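Local coordinates for protein probable sensor histidine kinase pdtas (Mycobacterium tuberculosis, PDB 2YKF) that probably autophosphorylates on histidine in response to cyclic di-GMP, as the cytosolic sensor kinase of a mycobacterial nutrient-stress two-component system, represented here by its GAF and PAS sensor region, at residues L34-F39 against Y148-A152; G180-I184 against A195-A199; M44-R48 against V85-S90. All coordinates share one frame. Numbering follows the deposited sequence.

Contact 1 of 3, residues L34-F39 against Y148-A152; sequences LADLSF and YRLCA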
loop_
_atom_site.group_PDB
_atom_site.type_symbol
_atom_site.label_atom_id
_atom_site.label_comp_id
_atom_site.label_asym_id
_atom_site.label_seq_id
_atom_site.Cartn_x
_atom_site.Cartn_y
_atom_site.Cartn_z
ATOM N N LEU A 34 3.780 -7.473 -7.745
ATOM C CA LEU A 34 3.703 -7.507 -9.206
ATOM C C LEU A 34 2.585 -6.604 -9.801
ATOM O O LEU A 34 2.850 -5.836 -10.730
ATOM C CB LEU A 34 3.527 -8.980 -9.624
ATOM C CG LEU A 34 3.370 -9.215 -11.120
ATOM C CD1 LEU A 34 4.653 -8.789 -11.912
ATOM C CD2 LEU A 34 3.046 -10.703 -11.315
ATOM N N ALA A 35 1.358 -6.668 -9.243
ATOM C CA ALA A 35 0.220 -5.848 -9.709
ATOM C C ALA A 35 0.579 -4.357 -9.529
ATOM O O ALA A 35 0.393 -3.553 -10.466
ATOM C CB ALA A 35 -1.039 -6.180 -8.928
ATOM N N ASP A 36 1.229 -4.017 -8.405
ATOM C CA ASP A 36 1.605 -2.611 -8.186
ATOM C C ASP A 36 2.682 -2.118 -9.171
ATOM O O ASP A 36 2.606 -0.976 -9.688
ATOM C CB ASP A 36 2.139 -2.388 -6.791
ATOM C CG ASP A 36 1.002 -2.511 -5.686
ATOM O OD1 ASP A 36 -0.185 -2.621 -6.081
ATOM O OD2 ASP A 36 1.323 -2.500 -4.477
ATOM N N LEU A 37 3.734 -2.913 -9.328
ATOM C CA LEU A 37 4.817 -2.521 -10.263
ATOM C C LEU A 37 4.341 -2.511 -11.711
ATOM O O LEU A 37 4.932 -1.819 -12.543
ATOM C CB LEU A 37 5.974 -3.474 -10.114
ATOM C CG LEU A 37 6.793 -3.526 -8.825
ATOM C CD1 LEU A 37 7.669 -4.765 -8.876
ATOM C CD2 LEU A 37 7.610 -2.306 -8.632
ATOM N N SER A 38 3.354 -3.346 -12.031
ATOM C CA SER A 38 2.818 -3.399 -13.399
ATOM C C SER A 38 1.736 -2.330 -13.634
ATOM O O SER A 38 1.318 -2.160 -14.766
ATOM C CB SER A 38 2.178 -4.759 -13.707
ATOM O OG SER A 38 3.031 -5.852 -13.431
ATOM N N PHE A 39 1.200 -1.691 -12.566
ATOM C CA PHE A 39 -0.008 -0.862 -12.701
ATOM C C PHE A 39 -1.126 -1.621 -13.423
ATOM O O PHE A 39 -1.826 -1.047 -14.299
ATOM C CB PHE A 39 0.302 0.462 -13.468
ATOM C CG PHE A 39 1.470 1.209 -12.914
ATOM C CD1 PHE A 39 1.295 2.129 -11.891
ATOM C CD2 PHE A 39 2.752 0.992 -13.382
ATOM C CE1 PHE A 39 2.378 2.798 -11.344
ATOM C CE2 PHE A 39 3.831 1.638 -12.815
ATOM C CZ PHE A 39 3.647 2.566 -11.815
ATOM N N TYR A 148 9.436 0.832 -12.412
ATOM C CA TYR A 148 8.487 -0.187 -11.853
ATOM C C TYR A 148 8.147 -1.244 -12.905
ATOM O O TYR A 148 8.136 -2.454 -12.603
ATOM C CB TYR A 148 7.180 0.492 -11.449
ATOM C CG TYR A 148 7.092 1.110 -10.101
ATOM C CD1 TYR A 148 8.187 1.556 -9.437
ATOM C CD2 TYR A 148 5.838 1.237 -9.480
ATOM C CE1 TYR A 148 8.053 2.118 -8.153
ATOM C CE2 TYR A 148 5.722 1.790 -8.236
ATOM C CZ TYR A 148 6.807 2.240 -7.601
ATOM O OH TYR A 148 6.699 2.821 -6.347
ATOM N N ARG A 149 7.800 -0.803 -14.112
ATOM C CA ARG A 149 7.414 -1.702 -15.182
ATOM C C ARG A 149 8.569 -2.620 -15.573
ATOM O O ARG A 149 8.377 -3.803 -15.810
ATOM C CB ARG A 149 6.913 -0.891 -16.372
ATOM C CG ARG A 149 5.675 -0.011 -16.019
ATOM C CD ARG A 149 5.208 0.802 -17.212
ATOM N NE ARG A 149 3.819 1.232 -17.017
ATOM C CZ ARG A 149 3.444 2.490 -16.915
ATOM N NH1 ARG A 149 4.330 3.455 -17.051
ATOM N NH2 ARG A 149 2.182 2.782 -16.701
ATOM N N LEU A 150 9.775 -2.080 -15.589
ATOM C CA LEU A 150 10.984 -2.914 -15.880
ATOM C C LEU A 150 11.203 -3.993 -14.828
ATOM O O LEU A 150 11.517 -5.138 -15.146
ATOM C CB LEU A 150 12.223 -2.031 -16.040
ATOM C CG LEU A 150 12.297 -1.270 -17.410
ATOM C CD1 LEU A 150 13.489 -0.327 -17.266
ATOM C CD2 LEU A 150 12.509 -2.203 -18.589
ATOM N N CYS A 151 11.012 -3.646 -13.563
ATOM C CA CYS A 151 11.101 -4.648 -12.480
ATOM C C CYS A 151 9.981 -5.695 -12.591
ATOM O O CYS A 151 10.242 -6.885 -12.350
ATOM C CB CYS A 151 11.060 -3.905 -11.119
ATOM S SG CYS A 151 11.439 -5.041 -9.712
ATOM N N ALA A 152 8.736 -5.264 -12.929
ATOM C CA ALA A 152 7.606 -6.195 -13.122
ATOM C C ALA A 152 7.989 -7.235 -14.203
ATOM O O ALA A 152 7.791 -8.431 -14.028
ATOM C CB ALA A 152 6.326 -5.444 -13.517
#
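Leu37 is the main bump of this interface. Its side chain pushes from the end of helix 18-38 into the hollow that Tyr148, Cys151 and Ala152 leave along helix 143-161. Leu37 CD2 sits over the face of the Tyr148 ring, 4.0 Å from its centroid, as a CH-pi contact; Leu37 CD1 reaches Cys151 SG at 3.9 Å, and Leu37 CB rests 3.9 Å from Ala152 CB. Ala152 CB fills the notch lined by Leu37 CB, Ser38 OG at 3.3 Å from Ala152 CB, and Leu34 CD1 at 4.1 Å from it. The axes of 34-38 and 148-152 approach to 8.0 Å and run roughly antiparallel, at 137°. One helix precedes the strands of the antiparallel GAF sheet in the chain and the other follows them, and Leu34 also touches Leu128 of that sheet. Ser38 OG donates a hydrogen bond back to Leu34 O (2.7 Å). Helix 18-38 then ends in a Schellman motif whose C-prime residue, Phe39, has positive phi, and this turn swings the Phe39 ring across to the neighbouring helix. There it lies nearly parallel to the Tyr148 ring but slid aside, with centroids 5.6 Å apart and Phe39 CZ 3.5 Å from Tyr148 CD2. Arg149, held by Arg139 O, lays its guanidinium face against the Phe39 ring, with Arg149 NE 3.8 Å from Phe39 CD2.

Contact 2 of 3, residues G180-I184 against A195-A199; sequences GDGFI and ASPNA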
loop_
_atom_site.group_PDB
_atom_site.type_symbol
_atom_site.label_atom_id
_atom_site.label_comp_id
_atom_site.label_asym_id
_atom_site.label_seq_id
_atom_site.Cartn_x
_atom_site.Cartn_y
_atom_site.Cartn_z
ATOM N N GLY A 180 5.003 1.350 -3.586
ATOM C CA GLY A 180 4.883 2.801 -3.478
ATOM C C GLY A 180 5.590 3.436 -2.306
ATOM O O GLY A 180 5.936 4.647 -2.356
ATOM N N ASP A 181 5.772 2.666 -1.221
ATOM C CA ASP A 181 6.515 3.172 -0.056
ATOM C C ASP A 181 7.937 3.633 -0.367
ATOM O O ASP A 181 8.477 4.513 0.319
ATOM C CB ASP A 181 6.533 2.127 1.093
ATOM C CG ASP A 181 5.113 1.802 1.613
ATOM O OD1 ASP A 181 4.183 2.667 1.537
ATOM O OD2 ASP A 181 4.902 0.677 2.110
ATOM N N GLY A 182 8.612 2.966 -1.312
ATOM C CA GLY A 182 10.000 3.342 -1.616
ATOM C C GLY A 182 10.599 2.177 -2.438
ATOM O O GLY A 182 10.496 1.016 -2.040
ATOM N N PHE A 183 11.201 2.497 -3.560
ATOM C CA PHE A 183 11.663 1.446 -4.475
ATOM C C PHE A 183 13.049 1.807 -4.929
ATOM O O PHE A 183 13.279 2.988 -5.327
ATOM C CB PHE A 183 10.769 1.405 -5.718
ATOM C CG PHE A 183 11.242 0.414 -6.759
ATOM C CD1 PHE A 183 10.999 -0.898 -6.609
ATOM C CD2 PHE A 183 12.031 0.834 -7.832
ATOM C CE1 PHE A 183 11.436 -1.851 -7.600
ATOM C CE2 PHE A 183 12.495 -0.069 -8.776
ATOM C CZ PHE A 183 12.205 -1.412 -8.659
ATOM N N ILE A 184 13.971 0.829 -4.884
ATOM C CA ILE A 184 15.392 1.021 -5.330
ATOM C C ILE A 184 15.769 -0.148 -6.251
ATOM O O ILE A 184 15.461 -1.300 -5.926
ATOM C CB ILE A 184 16.333 0.946 -4.125
ATOM C CG1 ILE A 184 16.260 2.245 -3.312
ATOM C CG2 ILE A 184 17.830 0.761 -4.537
ATOM C CD1 ILE A 184 16.832 2.159 -1.886
ATOM N N ALA A 195 16.365 5.101 -7.812
ATOM C CA ALA A 195 15.744 5.235 -6.464
ATOM C C ALA A 195 14.540 6.177 -6.558
ATOM O O ALA A 195 14.638 7.311 -7.097
ATOM C CB ALA A 195 16.785 5.776 -5.433
ATOM N N SER A 196 13.381 5.702 -6.102
ATOM C CA SER A 196 12.163 6.493 -6.228
ATOM C C SER A 196 12.242 7.714 -5.286
ATOM O O SER A 196 13.134 7.787 -4.380
ATOM C CB SER A 196 10.947 5.601 -5.923
ATOM O OG SER A 196 10.979 5.235 -4.547
ATOM N N PRO A 197 11.356 8.714 -5.496
ATOM C CA PRO A 197 11.370 9.837 -4.572
ATOM C C PRO A 197 11.204 9.389 -3.098
ATOM O O PRO A 197 11.897 9.904 -2.178
ATOM C CB PRO A 197 10.147 10.660 -5.060
ATOM C CG PRO A 197 10.262 10.528 -6.564
ATOM C CD PRO A 197 10.518 9.012 -6.674
ATOM N N ASN A 198 10.298 8.443 -2.857
ATOM C CA ASN A 198 10.067 7.930 -1.484
ATOM C C ASN A 198 11.252 7.253 -0.882
ATOM O O ASN A 198 11.517 7.358 0.348
ATOM C CB ASN A 198 8.834 6.984 -1.460
ATOM C CG ASN A 198 7.562 7.765 -1.250
ATOM O OD1 ASN A 198 7.623 8.984 -0.996
ATOM N ND2 ASN A 198 6.417 7.113 -1.401
ATOM N N ALA A 199 12.013 6.564 -1.729
ATOM C CA ALA A 199 13.180 5.905 -1.206
ATOM C C ALA A 199 14.207 6.972 -0.800
ATOM O O ALA A 199 14.850 6.885 0.280
ATOM C CB ALA A 199 13.741 4.960 -2.246
HETATM O O HOH W 1 8.151 4.273 -4.694
#
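Three direct hydrogen bonds join 180-184 to 195-199. Asn198 ND2 donates to Gly180 O at 2.7 Å, Ser196 N to Phe183 O at 2.8 Å, and Phe183 N to Ser196 OG at 2.9 Å. The Ser196 hydroxyl therefore takes the place a backbone carbonyl would have opposite Phe183 N in a longer strand pair. Ser196 is also the N-cap of helix 197-205, its OG accepting from Ala199 N at 3.3 Å, and a water 3.0 Å from Ser196 OG continues weakly to Gly180 O at 3.2 Å. At the strand end, Ile184 and Ala195 form an antiparallel non-hydrogen-bonded pair with CA atoms 4.4 Å apart, and Ala195 CA makes a CA-H...O contact with Phe183 O at 3.5 Å. This is the start of the PAS-like domain: its first two strands, 183-186 and 192-195, form a hairpin, and the chain leaves the second strand straight into a helix, as in the PAS fold. Gly182 passes close over the first turn of that helix, its CA 3.8 Å from Ala199 N; a CB here would be tight against Ala199 CA and, at these backbone angles, would clash with the preceding carbonyl oxygen. Ile184 CG1 packs on Ala199 CB at 3.9 Å and Ala195 CB at 4.2 Å, with Ile278 of strand 272-282 beside it. On the outer side the contact meets the second subunit: Asp181 forms a salt bridge with Arg178 of that subunit, and Asn198 OD1 accepts from its Arg60.

Contact 3 of 3, residues M44-R48 against V85-S90; sequences MWVRR and VAATFS
In the GAF domain, helix 83-90 packs across strand 41-47 of the antiparallel sheet, with Phe89, Arg47 and Trp45 supplying most of the buried surface. Build 44-47 as extended strand and 85-90 as helix, the axes 9.5 Å apart at closest approach with a signed crossing angle of -62°. Trp45 lies opposite Val85 (CA atoms 8.0 Å apart) and Arg47 opposite Phe89 (7.7 Å); both strand residues direct CA-to-CB toward the helix, whereas Val46 between them points away. Phe89, with chi1 m and chi2 near -82°, projects its ring to the strand: Phe89 CZ comes within 3.3 Å of Trp45 O, which lies at the ring edge, and 3.8 Å of Val46 CA. Arg47 CB covers a face of that ring in a CH-pi contact, 3.8 Å from the centroid and only 9° off the normal. Trp45 CB lies 4.1 Å from Val85 CG1; chi1 m and chi2 near 95° set the indole, whose NE1 hydrogen-bonds to Thr129 OG1 on neighbouring strand 123-131. Arg47 extends along the exposed border of the contact with chi1 and chi2 t and chi3 p, which brings its guanidinium face over Phe89 CB, at 3.4 Å from Arg47 NH1. One water then bridges the segments, accepting from Arg47 NH1 at 2.8 Å and donating to Ala86 O at 2.8 Å.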
loop_
_atom_site.group_PDB
_atom_site.type_symbol
_atom_site.label_atom_id
_atom_site.label_comp_id
_atom_site.label_asym_id
_atom_site.label_seq_id
_atom_site.Cartn_x
_atom_site.Cartn_y
_atom_site.Cartn_z
ATOM N N MET A 44 -5.211 -15.399 -11.984
ATOM C CA MET A 44 -4.479 -16.651 -12.020
ATOM C C MET A 44 -5.408 -17.765 -12.509
ATOM O O MET A 44 -6.459 -17.973 -11.958
ATOM C CB MET A 44 -3.986 -17.031 -10.638
ATOM C CG MET A 44 -3.204 -18.356 -10.651
ATOM S SD MET A 44 -2.670 -18.846 -8.968
ATOM C CE MET A 44 -1.182 -17.890 -8.977
ATOM N N TRP A 45 -4.965 -18.495 -13.526
ATOM C CA TRP A 45 -5.793 -19.568 -14.148
ATOM C C TRP A 45 -5.120 -20.901 -13.968
ATOM O O TRP A 45 -3.886 -20.986 -14.106
ATOM C CB TRP A 45 -5.908 -19.317 -15.644
ATOM C CG TRP A 45 -6.603 -18.042 -15.949
ATOM C CD1 TRP A 45 -6.058 -16.843 -16.186
ATOM C CD2 TRP A 45 -7.993 -17.888 -16.059
ATOM N NE1 TRP A 45 -7.039 -15.894 -16.419
ATOM C CE2 TRP A 45 -8.248 -16.533 -16.365
ATOM C CE3 TRP A 45 -9.059 -18.780 -15.987
ATOM C CZ2 TRP A 45 -9.554 -16.037 -16.580
ATOM C CZ3 TRP A 45 -10.364 -18.281 -16.174
ATOM C CH2 TRP A 45 -10.590 -16.930 -16.446
ATOM N N VAL A 46 -5.904 -21.918 -13.589
ATOM C CA VAL A 46 -5.435 -23.315 -13.576
ATOM C C VAL A 46 -6.263 -24.147 -14.608
ATOM O O VAL A 46 -7.296 -23.649 -15.108
ATOM C CB VAL A 46 -5.435 -23.986 -12.175
ATOM C CG1 VAL A 46 -4.409 -23.242 -11.187
ATOM C CG2 VAL A 46 -6.872 -24.074 -11.533
ATOM N N ARG A 47 -5.770 -25.355 -14.927
ATOM C CA ARG A 47 -6.346 -26.214 -15.993
ATOM C C ARG A 47 -6.647 -27.528 -15.351
ATOM O O ARG A 47 -5.773 -28.173 -14.769
ATOM C CB ARG A 47 -5.327 -26.417 -17.117
ATOM C CG ARG A 47 -5.814 -27.328 -18.244
ATOM C CD ARG A 47 -4.807 -27.402 -19.371
ATOM N NE ARG A 47 -3.680 -28.291 -19.046
ATOM C CZ ARG A 47 -2.709 -28.626 -19.918
ATOM N NH1 ARG A 47 -2.728 -28.141 -21.161
ATOM N NH2 ARG A 47 -1.721 -29.450 -19.556
ATOM N N ARG A 48 -7.909 -27.925 -15.377
ATOM C CA ARG A 48 -8.258 -29.180 -14.730
ATOM C C ARG A 48 -7.879 -30.338 -15.651
ATOM O O ARG A 48 -7.425 -30.110 -16.774
ATOM C CB ARG A 48 -9.759 -29.259 -14.493
ATOM C CG ARG A 48 -10.494 -27.972 -14.395
ATOM C CD ARG A 48 -11.941 -28.221 -14.863
ATOM N NE ARG A 48 -12.862 -28.174 -13.747
ATOM C CZ ARG A 48 -14.144 -28.518 -13.797
ATOM N NH1 ARG A 48 -14.682 -28.996 -14.911
ATOM N NH2 ARG A 48 -14.882 -28.396 -12.699
ATOM N N VAL A 85 -4.145 -18.626 -23.225
ATOM C CA VAL A 85 -4.029 -19.236 -21.910
ATOM C C VAL A 85 -3.936 -20.750 -22.033
ATOM O O VAL A 85 -3.007 -21.383 -21.510
ATOM C CB VAL A 85 -5.243 -18.871 -21.036
ATOM C CG1 VAL A 85 -5.189 -19.638 -19.689
ATOM C CG2 VAL A 85 -5.332 -17.325 -20.873
ATOM N N ALA A 86 -4.899 -21.343 -22.744
ATOM C CA ALA A 86 -4.896 -22.814 -22.981
ATOM C C ALA A 86 -3.562 -23.285 -23.595
ATOM O O ALA A 86 -2.969 -24.292 -23.137
ATOM C CB ALA A 86 -6.122 -23.226 -23.889
ATOM N N ALA A 87 -3.082 -22.559 -24.601
ATOM C CA ALA A 87 -1.817 -22.890 -25.285
ATOM C C ALA A 87 -0.594 -22.711 -24.370
ATOM O O ALA A 87 0.393 -23.437 -24.498
ATOM C CB ALA A 87 -1.641 -22.016 -26.510
ATOM N N THR A 88 -0.641 -21.716 -23.471
ATOM C CA THR A 88 0.480 -21.506 -22.532
ATOM C C THR A 88 0.628 -22.672 -21.582
ATOM O O THR A 88 1.736 -22.970 -21.147
ATOM C CB THR A 88 0.355 -20.186 -21.753
ATOM O OG1 THR A 88 0.079 -19.121 -22.663
ATOM C CG2 THR A 88 1.694 -19.840 -21.031
ATOM N N PHE A 89 -0.463 -23.370 -21.274
ATOM C CA PHE A 89 -0.359 -24.585 -20.470
ATOM C C PHE A 89 0.303 -25.694 -21.244
ATOM O O PHE A 89 0.930 -26.572 -20.643
ATOM C CB PHE A 89 -1.722 -25.062 -20.028
ATOM C CG PHE A 89 -2.262 -24.326 -18.854
ATOM C CD1 PHE A 89 -1.856 -24.672 -17.570
ATOM C CD2 PHE A 89 -3.193 -23.301 -19.026
ATOM C CE1 PHE A 89 -2.377 -24.008 -16.472
ATOM C CE2 PHE A 89 -3.713 -22.594 -17.924
ATOM C CZ PHE A 89 -3.310 -22.961 -16.648
ATOM N N SER A 90 0.180 -25.597 -22.582
ATOM C CA SER A 90 0.531 -26.656 -23.571
ATOM C C SER A 90 1.966 -26.607 -24.094
ATOM O O SER A 90 2.778 -27.465 -23.752
ATOM C CB SER A 90 -0.439 -26.613 -24.770
ATOM O OG SER A 90 -1.488 -27.549 -24.613
HETATM O O HOH W 2 -4.622 -26.413 -22.373
HETATM O O HOH W 3 0.055 -29.692 -22.346
#

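In the fold
Contacts 1 and 3 both belong to the GAF domain, contact 3 nested in the long loop that contact 1 closes, yet their centres lie about 23 Å apart and they do not touch. Contact 1 meets contact 2 directly, at the junction of the GAF and PAS-like domains: Cys151 CB lies 3.7 Å from Phe183 CZ, and the rings of Tyr148 and Phe183 meet edge-to-face. Tyr148 OH packs 3.4 Å from Gly180 CA, and a bound sulfate, probably from the crystallisation liquor, lies about 3 Å from the Tyr148 side chain. Contacts 2 and 3 sit on opposite sides of the chain's centre, their centres about 35 Å apart; of the three, contact 2 alone touches the second subunit.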